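Local coordinates for PaxB (Photorhabdus luminescens, PDB 6EK4), which probably acts as the B component of a two-component alpha-helical pore-forming toxin of the YaxAB type, at residues 147-152 with 286-291; 158-163 with 280-285. All coordinates share one frame; numbering follows the deposited sequence.

Interaction 1: residues 147-152 with 286-291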
ATOM      1  N   GLU A 147       5.997  -7.497 -11.834  1.00 99.75           N
ATOM      2  CA  GLU A 147       6.995  -8.408 -12.403  1.00103.75           C
ATOM      3  C   GLU A 147       8.145  -8.614 -11.419  1.00105.68           C
ATOM      4  O   GLU A 147       8.841  -7.664 -11.063  1.00104.97           O
ATOM      5  CB  GLU A 147       7.529  -7.885 -13.739  1.00105.43           C
ATOM      6  CG  GLU A 147       6.627  -8.201 -14.922  1.00107.21           C
ATOM      7  CD  GLU A 147       7.139  -7.632 -16.234  1.00108.91           C
ATOM      8  OE1 GLU A 147       6.421  -7.753 -17.250  1.00109.65           O
ATOM      9  OE2 GLU A 147       8.254  -7.065 -16.258  1.00109.34           O
ATOM     10  N   ARG A 148       8.322  -9.864 -10.990  1.00109.54           N
ATOM     11  CA  ARG A 148       9.318 -10.260  -9.982  1.00111.71           C
ATOM     12  C   ARG A 148       9.401  -9.326  -8.765  1.00110.20           C
ATOM     13  O   ARG A 148      10.491  -9.039  -8.263  1.00111.13           O
ATOM     14  CB  ARG A 148      10.703 -10.474 -10.617  1.00114.21           C
ATOM     15  CG  ARG A 148      11.336  -9.253 -11.273  1.00114.72           C
ATOM     16  CD  ARG A 148      12.804  -9.505 -11.574  1.00117.03           C
ATOM     17  NE  ARG A 148      13.302  -8.648 -12.647  1.00118.38           N
ATOM     18  CZ  ARG A 148      14.520  -8.739 -13.181  1.00119.93           C
ATOM     19  NH1 ARG A 148      15.387  -9.651 -12.745  1.00120.43           N
ATOM     20  NH2 ARG A 148      14.872  -7.911 -14.160  1.00120.46           N
ATOM     21  N   LEU A 149       8.244  -8.870  -8.289  1.00108.37           N
ATOM     22  CA  LEU A 149       8.180  -8.061  -7.073  1.00106.44           C
ATOM     23  C   LEU A 149       7.970  -8.965  -5.856  1.00105.74           C
ATOM     24  O   LEU A 149       8.427  -8.648  -4.758  1.00104.31           O
ATOM     25  CB  LEU A 149       7.072  -7.007  -7.168  1.00105.12           C
ATOM     26  CG  LEU A 149       7.436  -5.661  -6.532  1.00103.77           C
ATOM     27  CD1 LEU A 149       8.387  -4.878  -7.429  1.00103.50           C
ATOM     28  CD2 LEU A 149       6.191  -4.843  -6.243  1.00102.82           C
ATOM     29  N   GLU A 150       7.274 -10.084  -6.060  1.00106.61           N
ATOM     30  CA  GLU A 150       7.214 -11.160  -5.066  1.00107.35           C
ATOM     31  C   GLU A 150       8.600 -11.776  -4.855  1.00106.59           C
ATOM     32  O   GLU A 150       8.922 -12.240  -3.759  1.00104.74           O
ATOM     33  CB  GLU A 150       6.227 -12.249  -5.505  1.00109.81           C
ATOM     34  CG  GLU A 150       4.761 -11.852  -5.404  1.00110.19           C
ATOM     35  CD  GLU A 150       4.170 -12.082  -4.022  1.00110.55           C
ATOM     36  OE1 GLU A 150       2.964 -12.400  -3.941  1.00110.89           O
ATOM     37  OE2 GLU A 150       4.902 -11.950  -3.017  1.00110.44           O
ATOM     38  N   SER A 151       9.405 -11.784  -5.916  1.00106.42           N
ATOM     39  CA  SER A 151      10.795 -12.229  -5.848  1.00106.30           C
ATOM     40  C   SER A 151      11.644 -11.252  -5.036  1.00104.23           C
ATOM     41  O   SER A 151      12.439 -11.666  -4.191  1.00104.79           O
ATOM     42  CB  SER A 151      11.375 -12.373  -7.258  1.00107.73           C
ATOM     43  OG  SER A 151      12.715 -12.829  -7.223  1.00109.22           O
ATOM     44  N   SER A 152      11.467  -9.958  -5.299  1.00101.29           N
ATOM     45  CA  SER A 152      12.194  -8.907  -4.581  1.00 98.28           C
ATOM     46  C   SER A 152      11.827  -8.863  -3.100  1.00 95.82           C
ATOM     47  O   SER A 152      12.700  -8.708  -2.247  1.00 95.68           O
ATOM     48  CB  SER A 152      11.933  -7.540  -5.217  1.00 97.22           C
ATOM     49  OG  SER A 152      12.469  -7.480  -6.526  1.00 98.42           O
ATOM     50  N   GLU A 286       5.805  -3.197  -0.261  1.00 71.54           N
ATOM     51  CA  GLU A 286       4.441  -3.403   0.244  1.00 73.00           C
ATOM     52  C   GLU A 286       3.459  -2.319  -0.216  1.00 72.82           C
ATOM     53  O   GLU A 286       2.269  -2.593  -0.376  1.00 73.56           O
ATOM     54  CB  GLU A 286       4.424  -3.512   1.776  1.00 73.94           C
ATOM     55  CG  GLU A 286       4.459  -4.944   2.295  1.00 76.13           C
ATOM     56  CD  GLU A 286       3.226  -5.753   1.910  1.00 77.96           C
ATOM     57  OE1 GLU A 286       2.164  -5.152   1.630  1.00 77.76           O
ATOM     58  OE2 GLU A 286       3.319  -6.999   1.889  1.00 79.86           O
ATOM     59  N   ASP A 287       3.952  -1.098  -0.416  1.00 72.47           N
ATOM     60  CA  ASP A 287       3.124  -0.016  -0.952  1.00 72.36           C
ATOM     61  C   ASP A 287       2.802  -0.243  -2.430  1.00 72.34           C
ATOM     62  O   ASP A 287       1.700   0.072  -2.877  1.00 71.94           O
ATOM     63  CB  ASP A 287       3.809   1.346  -0.770  1.00 72.61           C
ATOM     64  CG  ASP A 287       3.885   1.781   0.688  1.00 72.85           C
ATOM     65  OD1 ASP A 287       2.997   1.409   1.485  1.00 73.13           O
ATOM     66  OD2 ASP A 287       4.837   2.512   1.036  1.00 73.37           O
ATOM     67  N   VAL A 288       3.758  -0.790  -3.181  1.00 72.47           N
ATOM     68  CA  VAL A 288       3.542  -1.111  -4.595  1.00 73.03           C
ATOM     69  C   VAL A 288       2.514  -2.238  -4.734  1.00 73.49           C
ATOM     70  O   VAL A 288       1.661  -2.197  -5.621  1.00 73.66           O
ATOM     71  CB  VAL A 288       4.855  -1.503  -5.313  1.00 73.80           C
ATOM     72  CG1 VAL A 288       4.578  -1.968  -6.738  1.00 74.73           C
ATOM     73  CG2 VAL A 288       5.825  -0.329  -5.335  1.00 73.23           C
ATOM     74  N   HIS A 289       2.606  -3.238  -3.860  1.00 74.66           N
ATOM     75  CA  HIS A 289       1.596  -4.301  -3.784  1.00 76.21           C
ATOM     76  C   HIS A 289       0.217  -3.733  -3.446  1.00 74.73           C
ATOM     77  O   HIS A 289      -0.796  -4.197  -3.971  1.00 74.07           O
ATOM     78  CB  HIS A 289       1.984  -5.357  -2.740  1.00 78.46           C
ATOM     79  CG  HIS A 289       2.816  -6.474  -3.289  1.00 81.16           C
ATOM     80  ND1 HIS A 289       2.281  -7.698  -3.629  1.00 83.40           N
ATOM     81  CD2 HIS A 289       4.141  -6.555  -3.554  1.00 82.06           C
ATOM     82  CE1 HIS A 289       3.242  -8.484  -4.080  1.00 84.80           C
ATOM     83  NE2 HIS A 289       4.380  -7.815  -4.045  1.00 83.96           N
ATOM     84  N   GLN A 290       0.191  -2.736  -2.563  1.00 73.28           N
ATOM     85  CA  GLN A 290      -1.047  -2.056  -2.192  1.00 72.69           C
ATOM     86  C   GLN A 290      -1.599  -1.235  -3.359  1.00 71.74           C
ATOM     87  O   GLN A 290      -2.811  -1.181  -3.555  1.00 71.78           O
ATOM     88  CB  GLN A 290      -0.821  -1.157  -0.970  1.00 72.85           C
ATOM     89  CG  GLN A 290      -2.084  -0.521  -0.399  1.00 73.60           C
ATOM     90  CD  GLN A 290      -3.132  -1.537   0.020  1.00 74.93           C
ATOM     91  OE1 GLN A 290      -4.327  -1.339  -0.206  1.00 75.41           O
ATOM     92  NE2 GLN A 290      -2.691  -2.632   0.631  1.00 75.39           N
ATOM     93  N   ILE A 291      -0.713  -0.603  -4.127  1.00 70.94           N
ATOM     94  CA  ILE A 291      -1.118   0.161  -5.313  1.00 70.43           C
ATOM     95  C   ILE A 291      -1.828  -0.732  -6.335  1.00 71.15           C
ATOM     96  O   ILE A 291      -2.794  -0.303  -6.966  1.00 71.67           O
ATOM     97  CB  ILE A 291       0.084   0.895  -5.963  1.00 69.99           C
ATOM     98  CG1 ILE A 291       0.436   2.140  -5.142  1.00 69.54           C
ATOM     99  CG2 ILE A 291      -0.219   1.305  -7.401  1.00 69.89           C
ATOM    100  CD1 ILE A 291       1.774   2.760  -5.489  1.00 69.48           C
TER
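L149 and H289 form the closest backbone pair, their CA atoms 8.3 Å apart, where the first turn of helix 149-193 meets the middle of the long helix 247-321, which runs in the opposite direction. L149 turns its side chain into the interface and works mainly through one methyl, CD2. That methyl meets CG1 of V288 at 3.3 Å, the two side chains crossing at about a right angle. V288 presents CG1 because this branch stands anti to its backbone N (chi1 174°). The same leucine methyl also reaches H289, lying 3.8 Å from ring atom CD2 and approaching the imidazole obliquely. The neighbouring, exposed E150 uses its bent chain (chi2 -85°) to bring the carboxylate to the far end of the ring. E150 CG lies at the ring edge and in its plane, and E150 CD is 3.7 Å from H289 CE1. The carboxylate is turned 72° from the imidazole and makes no hydrogen bond to it: E150 OE2 remains 4.3 Å from H289 NE2. The acid could still stabilise a protonated histidine through its field. Just before the helix, R148 occupies the N-cap position, and its carbonyl O accepts both S152 N and S152 OG, the latter at 3.1 Å and in the carbonyl plane. I43 of helix 42-73 packs against both L149 and V288, adding a third aliphatic side chain to the pair. The start of helix 149-193 thus packs antiparallel on helix 247-321 in an elongated, all-helical bundle, consistent with an alpha-helical pore-forming toxin.

Interaction 2: residues 158-163 with 280-285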
ATOM      1  N   GLU A 158      14.717 -12.014   3.250  1.00 92.70           N
ATOM      2  CA  GLU A 158      15.832 -12.924   3.527  1.00 93.33           C
ATOM      3  C   GLU A 158      17.051 -12.148   4.027  1.00 90.79           C
ATOM      4  O   GLU A 158      17.717 -12.577   4.969  1.00 89.84           O
ATOM      5  CB  GLU A 158      16.204 -13.745   2.286  1.00 95.94           C
ATOM      6  CG  GLU A 158      15.311 -14.956   2.050  1.00 98.34           C
ATOM      7  CD  GLU A 158      15.641 -15.693   0.763  1.00100.86           C
ATOM      8  OE1 GLU A 158      16.841 -15.835   0.440  1.00102.29           O
ATOM      9  OE2 GLU A 158      14.698 -16.142   0.076  1.00101.67           O
ATOM     10  N   ARG A 159      17.337 -11.011   3.392  1.00 88.80           N
ATOM     11  CA  ARG A 159      18.437 -10.144   3.821  1.00 87.11           C
ATOM     12  C   ARG A 159      18.147  -9.529   5.195  1.00 84.20           C
ATOM     13  O   ARG A 159      19.059  -9.348   6.000  1.00 83.63           O
ATOM     14  CB  ARG A 159      18.708  -9.037   2.793  1.00 87.19           C
ATOM     15  CG  ARG A 159      20.059  -8.359   2.978  1.00 88.24           C
ATOM     16  CD  ARG A 159      20.204  -7.093   2.146  1.00 88.89           C
ATOM     17  NE  ARG A 159      21.313  -6.261   2.618  1.00 89.28           N
ATOM     18  CZ  ARG A 159      21.627  -5.058   2.137  1.00 89.45           C
ATOM     19  NH1 ARG A 159      20.923  -4.514   1.149  1.00 89.32           N
ATOM     20  NH2 ARG A 159      22.657  -4.390   2.650  1.00 89.21           N
ATOM     21  N   LYS A 160      16.878  -9.212   5.452  1.00 81.65           N
ATOM     22  CA  LYS A 160      16.449  -8.717   6.762  1.00 79.53           C
ATOM     23  C   LYS A 160      16.629  -9.780   7.845  1.00 79.63           C
ATOM     24  O   LYS A 160      16.993  -9.459   8.975  1.00 79.55           O
ATOM     25  CB  LYS A 160      14.980  -8.281   6.717  1.00 78.93           C
ATOM     26  CG  LYS A 160      14.471  -7.645   8.004  1.00 78.12           C
ATOM     27  CD  LYS A 160      12.958  -7.501   7.999  1.00 78.36           C
ATOM     28  CE  LYS A 160      12.449  -6.971   9.330  1.00 77.93           C
ATOM     29  NZ  LYS A 160      10.961  -6.927   9.384  1.00 77.95           N
ATOM     30  N   ALA A 161      16.366 -11.037   7.494  1.00 80.59           N
ATOM     31  CA  ALA A 161      16.465 -12.146   8.443  1.00 81.32           C
ATOM     32  C   ALA A 161      17.900 -12.368   8.921  1.00 81.57           C
ATOM     33  O   ALA A 161      18.138 -12.514  10.121  1.00 81.64           O
ATOM     34  CB  ALA A 161      15.915 -13.423   7.824  1.00 82.56           C
ATOM     35  N   GLU A 162      18.847 -12.386   7.984  1.00 81.73           N
ATOM     36  CA  GLU A 162      20.260 -12.611   8.321  1.00 82.00           C
ATOM     37  C   GLU A 162      20.934 -11.391   8.966  1.00 80.02           C
ATOM     38  O   GLU A 162      21.883 -11.554   9.733  1.00 80.03           O
ATOM     39  CB  GLU A 162      21.065 -13.108   7.109  1.00 83.77           C
ATOM     40  CG  GLU A 162      21.073 -12.202   5.883  1.00 84.71           C
ATOM     41  CD  GLU A 162      21.786 -12.832   4.694  1.00 86.79           C
ATOM     42  OE1 GLU A 162      22.598 -13.759   4.897  1.00 88.30           O
ATOM     43  OE2 GLU A 162      21.534 -12.396   3.549  1.00 87.38           O
ATOM     44  N   ILE A 163      20.452 -10.185   8.665  1.00 78.31           N
ATOM     45  CA  ILE A 163      20.932  -8.976   9.348  1.00 76.75           C
ATOM     46  C   ILE A 163      20.459  -8.978  10.802  1.00 75.97           C
ATOM     47  O   ILE A 163      21.249  -8.723  11.713  1.00 75.25           O
ATOM     48  CB  ILE A 163      20.480  -7.678   8.638  1.00 75.93           C
ATOM     49  CG1 ILE A 163      21.280  -7.479   7.348  1.00 76.54           C
ATOM     50  CG2 ILE A 163      20.672  -6.461   9.540  1.00 74.67           C
ATOM     51  CD1 ILE A 163      20.715  -6.418   6.426  1.00 76.26           C
ATOM     52  N   GLN A 280      12.960  -0.119   4.968  1.00 72.05           N
ATOM     53  CA  GLN A 280      12.376   0.930   4.135  1.00 72.26           C
ATOM     54  C   GLN A 280      12.004   0.390   2.755  1.00 71.66           C
ATOM     55  O   GLN A 280      10.974   0.768   2.195  1.00 71.63           O
ATOM     56  CB  GLN A 280      13.334   2.116   3.991  1.00 73.30           C
ATOM     57  CG  GLN A 280      12.773   3.248   3.145  1.00 75.08           C
ATOM     58  CD  GLN A 280      13.455   4.580   3.403  1.00 77.12           C
ATOM     59  OE1 GLN A 280      14.674   4.646   3.569  1.00 78.68           O
ATOM     60  NE2 GLN A 280      12.669   5.652   3.432  1.00 78.43           N
ATOM     61  N   ARG A 281      12.844  -0.489   2.215  1.00 70.90           N
ATOM     62  CA  ARG A 281      12.598  -1.080   0.897  1.00 70.52           C
ATOM     63  C   ARG A 281      11.479  -2.123   0.923  1.00 69.57           C
ATOM     64  O   ARG A 281      10.717  -2.235  -0.038  1.00 69.52           O
ATOM     65  CB  ARG A 281      13.884  -1.682   0.319  1.00 71.05           C
ATOM     66  CG  ARG A 281      14.889  -0.632  -0.127  1.00 70.91           C
ATOM     67  CD  ARG A 281      15.983  -1.222  -1.001  1.00 71.55           C
ATOM     68  NE  ARG A 281      16.804  -2.188  -0.275  1.00 71.54           N
ATOM     69  CZ  ARG A 281      17.744  -1.874   0.615  1.00 71.31           C
ATOM     70  NH1 ARG A 281      18.009  -0.605   0.920  1.00 70.79           N
ATOM     71  NH2 ARG A 281      18.429  -2.842   1.211  1.00 71.83           N
ATOM     72  N   ILE A 282      11.381  -2.878   2.014  1.00 68.55           N
ATOM     73  CA  ILE A 282      10.265  -3.809   2.208  1.00 68.12           C
ATOM     74  C   ILE A 282       8.952  -3.027   2.330  1.00 67.57           C
ATOM     75  O   ILE A 282       7.927  -3.433   1.777  1.00 67.81           O
ATOM     76  CB  ILE A 282      10.478  -4.708   3.450  1.00 67.92           C
ATOM     77  CG1 ILE A 282      11.618  -5.702   3.195  1.00 68.27           C
ATOM     78  CG2 ILE A 282       9.205  -5.476   3.799  1.00 68.08           C
ATOM     79  CD1 ILE A 282      12.228  -6.276   4.458  1.00 68.32           C
ATOM     80  N   ALA A 283       8.997  -1.906   3.048  1.00 66.62           N
ATOM     81  CA  ALA A 283       7.842  -1.016   3.179  1.00 65.78           C
ATOM     82  C   ALA A 283       7.444  -0.426   1.826  1.00 66.00           C
ATOM     83  O   ALA A 283       6.257  -0.270   1.537  1.00 65.92           O
ATOM     84  CB  ALA A 283       8.139   0.099   4.171  1.00 65.03           C
ATOM     85  N   GLY A 284       8.441  -0.103   1.006  1.00 66.13           N
ATOM     86  CA  GLY A 284       8.208   0.397  -0.345  1.00 66.67           C
ATOM     87  C   GLY A 284       7.575  -0.644  -1.252  1.00 67.32           C
ATOM     88  O   GLY A 284       6.641  -0.339  -1.993  1.00 66.84           O
ATOM     89  N   ILE A 285       8.087  -1.873  -1.194  1.00 68.14           N
ATOM     90  CA  ILE A 285       7.535  -2.984  -1.975  1.00 69.35           C
ATOM     91  C   ILE A 285       6.093  -3.292  -1.558  1.00 70.30           C
ATOM     92  O   ILE A 285       5.258  -3.603  -2.405  1.00 70.40           O
ATOM     93  CB  ILE A 285       8.415  -4.252  -1.863  1.00 69.71           C
ATOM     94  CG1 ILE A 285       9.742  -4.037  -2.599  1.00 70.04           C
ATOM     95  CG2 ILE A 285       7.707  -5.470  -2.447  1.00 70.45           C
ATOM     96  CD1 ILE A 285      10.807  -5.064  -2.274  1.00 70.85           C
TER
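K160 and I282 meet where helices 149-193 and 247-321 pass at the surface of the rod, with 9.1 Å between their CA atoms. K160 is stretched out, CG anti to its own N (chi1 -175°) and every later torsion near 180°, which makes its methylene chain a straight apolar rail. The tip of I282 comes against this rail at about a right angle: CD1 lies 3.8 Å from K160 CD and 4.1 Å from K160 CB. Contact is made by the aliphatic part of the lysine. I282 also packs on L153, E156 and Q157 of the partner helix, while K160 touches V278 and E279. One residue earlier on each helix, R159 and R281 bring their guanidinium groups together. R159 is extended from CG to NE. R281 is instead bent at chi3 (-64°), which swings its head around toward the neighbouring helix. The two planes are 27° apart and approach obliquely, with R159 NH1 modelled 3.0 Å from R281 NH2. Both atoms are donors, so this is no hydrogen bond, and the exact spacing is doubtful at this resolution. R159 NH2 makes a weak hydrogen bond to Q274 OE1; R281 NE and NH2 are hydrogen-bonded just outside the two segments, NH2 also forming a long, weak ion pair with E156 OE1. The apolar contact of lysine methylenes and isoleucine is thus the one plainly favourable one between the two segments; if the modelled spacing holds, the probably charged guanidinium groups would be expected to repel each other, which bonds outside the segments, and weakly E156, may offset.

How the interactions relate
Interactions 1 and 2 are successive points along the same antiparallel pairing of helix 149-193 with helix 247-321, their centres about 12 Å apart. Ascending residue numbers on the first helix meet descending ones on the second, so the 158-163 and 280-285 pairing lies within the chain span bracketed by 147-152 and 286-291. I285 bridges the two: its CG2 lies 4.0 Å from L149 O, and its CD1 lies 4.0 Å from S152 CB. Character changes along the pair, from the partly buried interaction 1, about 9 Å from the chain centre, to the surface contact of interaction 2, about 16 Å from that centre.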